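Local coordinates for protein mambaquaretin-1 (Dendroaspis angusticeps, PDB 5M4V) that selectively antagonises the vasopressin type 2 receptor, as a mamba-venom toxin built on the Kunitz fold, at residues 20-25 with 41-46. Sequence-based numbering, arbitrary orientation.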
loop_
_atom_site.group_PDB
_atom_site.type_symbol
_atom_site.label_atom_id
_atom_site.label_comp_id
_atom_site.label_asym_id
_atom_site.label_seq_id
_atom_site.Cartn_x
_atom_site.Cartn_y
_atom_site.Cartn_z
ATOM N N ALA A 20 5.316 0.267 -5.302
ATOM C CA ALA A 20 4.478 0.928 -4.320
ATOM C C ALA A 20 4.692 0.273 -2.955
ATOM O O ALA A 20 5.487 -0.655 -2.816
ATOM C CB ALA A 20 3.016 0.841 -4.777
ATOM N N PHE A 21 3.995 0.826 -1.965
ATOM C CA PHE A 21 4.085 0.358 -0.595
ATOM C C PHE A 21 2.691 0.267 -0.030
ATOM O O PHE A 21 1.789 1.030 -0.393
ATOM C CB PHE A 21 4.945 1.351 0.240
ATOM C CG PHE A 21 6.333 1.385 -0.251
ATOM C CD1 PHE A 21 7.325 0.523 0.205
ATOM C CD2 PHE A 21 6.705 2.283 -1.249
ATOM C CE1 PHE A 21 8.585 0.540 -0.280
ATOM C CE2 PHE A 21 7.988 2.315 -1.764
ATOM C CZ PHE A 21 8.936 1.442 -1.284
ATOM N N TYR A 22 2.503 -0.661 0.934
ATOM C CA TYR A 22 1.235 -0.850 1.630
ATOM C C TYR A 22 1.501 -1.149 3.096
ATOM O O TYR A 22 2.591 -1.643 3.437
ATOM C CB TYR A 22 0.412 -1.998 1.025
ATOM C CG TYR A 22 0.904 -3.358 1.313
ATOM C CD1 TYR A 22 1.957 -3.941 0.635
ATOM C CD2 TYR A 22 0.297 -4.156 2.296
ATOM C CE1 TYR A 22 2.401 -5.210 0.879
ATOM C CE2 TYR A 22 0.761 -5.441 2.564
ATOM C CZ TYR A 22 1.806 -5.966 1.866
ATOM O OH TYR A 22 2.237 -7.267 2.101
ATOM N N TYR A 23 0.507 -0.910 3.938
ATOM C CA TYR A 23 0.574 -1.255 5.367
ATOM C C TYR A 23 -0.043 -2.612 5.618
ATOM O O TYR A 23 -1.136 -2.902 5.108
ATOM C CB TYR A 23 -0.191 -0.179 6.145
ATOM C CG TYR A 23 -0.307 -0.529 7.618
ATOM C CD1 TYR A 23 0.706 -0.215 8.522
ATOM C CD2 TYR A 23 -1.463 -1.163 8.100
ATOM C CE1 TYR A 23 0.556 -0.519 9.888
ATOM C CE2 TYR A 23 -1.597 -1.504 9.435
ATOM C CZ TYR A 23 -0.612 -1.154 10.315
ATOM O OH TYR A 23 -0.800 -1.517 11.645
ATOM N N SER A 24 0.625 -3.417 6.462
ATOM C CA SER A 24 0.057 -4.714 6.893
ATOM C C SER A 24 -0.251 -4.669 8.396
ATOM O O SER A 24 0.559 -4.331 9.262
ATOM C CB SER A 24 1.123 -5.796 6.704
ATOM O OG SER A 24 0.640 -7.015 7.269
ATOM N N GLN A 25 -1.520 -5.035 8.692
ATOM C CA GLN A 25 -1.908 -5.205 10.089
ATOM C C GLN A 25 -1.202 -6.323 10.783
ATOM O O GLN A 25 -1.116 -6.352 12.035
ATOM C CB GLN A 25 -3.421 -5.519 10.219
ATOM C CG GLN A 25 -4.181 -4.482 9.772
ATOM C CD GLN A 25 -5.652 -4.686 10.195
ATOM O OE1 GLN A 25 -6.455 -5.156 9.450
ATOM N NE2 GLN A 25 -5.988 -4.348 11.394
ATOM N N ASN A 41 -6.778 0.183 -4.284
ATOM C CA ASN A 41 -7.495 0.807 -3.170
ATOM C C ASN A 41 -6.542 1.791 -2.488
ATOM O O ASN A 41 -5.438 2.042 -2.944
ATOM C CB ASN A 41 -8.122 -0.212 -2.226
ATOM C CG ASN A 41 -7.128 -1.073 -1.502
ATOM O OD1 ASN A 41 -5.995 -0.644 -1.234
ATOM N ND2 ASN A 41 -7.525 -2.271 -1.124
ATOM N N ALA A 42 -7.020 2.368 -1.373
ATOM C CA ALA A 42 -6.279 3.489 -0.732
ATOM C C ALA A 42 -5.102 3.033 0.077
ATOM O O ALA A 42 -4.286 3.902 0.474
ATOM C CB ALA A 42 -7.239 4.272 0.145
ATOM N N ASN A 43 -4.923 1.741 0.348
ATOM C CA ASN A 43 -3.726 1.279 1.051
ATOM C C ASN A 43 -2.583 1.075 0.030
ATOM O O ASN A 43 -2.164 -0.038 -0.284
ATOM C CB ASN A 43 -4.021 0.029 1.817
ATOM C CG ASN A 43 -2.831 -0.460 2.627
ATOM O OD1 ASN A 43 -1.883 0.280 2.853
ATOM N ND2 ASN A 43 -2.887 -1.719 3.043
ATOM N N ARG A 44 -2.124 2.220 -0.486
ATOM C CA ARG A 44 -1.151 2.207 -1.543
ATOM C C ARG A 44 -0.448 3.566 -1.513
ATOM O O ARG A 44 -1.100 4.607 -1.570
ATOM C CB ARG A 44 -1.787 2.007 -2.907
ATOM C CG ARG A 44 -0.812 2.056 -4.049
ATOM C CD ARG A 44 -1.306 1.814 -5.414
ATOM N NE ARG A 44 -1.929 2.991 -5.991
ATOM C CZ ARG A 44 -3.242 3.112 -6.093
ATOM N NH1 ARG A 44 -4.002 2.149 -5.618
ATOM N NH2 ARG A 44 -3.817 4.117 -6.742
ATOM N N PHE A 45 0.880 3.531 -1.509
ATOM C CA PHE A 45 1.693 4.720 -1.349
ATOM C C PHE A 45 2.858 4.662 -2.305
ATOM O O PHE A 45 3.433 3.612 -2.568
ATOM C CB PHE A 45 2.213 4.829 0.090
ATOM C CG PHE A 45 1.126 4.776 1.091
ATOM C CD1 PHE A 45 0.433 5.899 1.470
ATOM C CD2 PHE A 45 0.682 3.572 1.624
ATOM C CE1 PHE A 45 -0.608 5.869 2.347
ATOM C CE2 PHE A 45 -0.368 3.510 2.517
ATOM C CZ PHE A 45 -1.003 4.680 2.874
ATOM N N SER A 46 3.288 5.825 -2.804
ATOM C CA SER A 46 4.406 5.862 -3.761
ATOM C C SER A 46 5.745 5.785 -3.070
ATOM O O SER A 46 6.749 5.492 -3.746
ATOM C CB SER A 46 4.374 7.105 -4.689
ATOM O OG SER A 46 4.491 8.246 -3.809
#
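The side-chain amide of Asn43 pairs with both the backbone N and O of Tyr23, as one residue of a neighbouring strand would. Its CG stands anti to the backbone N (chi1 -177°), which carries the amide out to the strand edge. There Asn43 OD1 accepts from Tyr23 N along a lone pair at 2.9 Å, nearly straight. Asn43 ND2 gives a hydrogen to Tyr23 O at 3.0 Å, close to the amide plane. Two bonds to one residue fix the amide's rotation, and ND2 has a further acceptor in Leu7 O, so the buried group also ties in the N-terminal loop. Tyr22 CB rests on the backbone O of Asn43 at 3.5 Å, and the Tyr22 ring is turned 67° from the Asn43 side-chain amide, with ND2 at the ring edge.

Farther along, Phe21 and Phe45 exchange both backbone bonds. Phe21 CB and Phe45 CB leave on the same side, 4.4 Å apart, but the rings then diverge. The Phe21 edge meets the loop, CE2 of Phe21 lying 3.9 Å from Ser46 O in the ring plane. The Phe45 ring turns its edge to the strand, Phe45 CD2 3.4 Å from Phe21 O, and continues onto Cys51, Thr54 and Cys55 of helix 48-55. A single antiparallel hydrogen-bonded pair, prolonged by an asparagine amide, thus docks the 41-46 loop on strand 18-24 of the central hairpin, as in the Kunitz/BPTI fold.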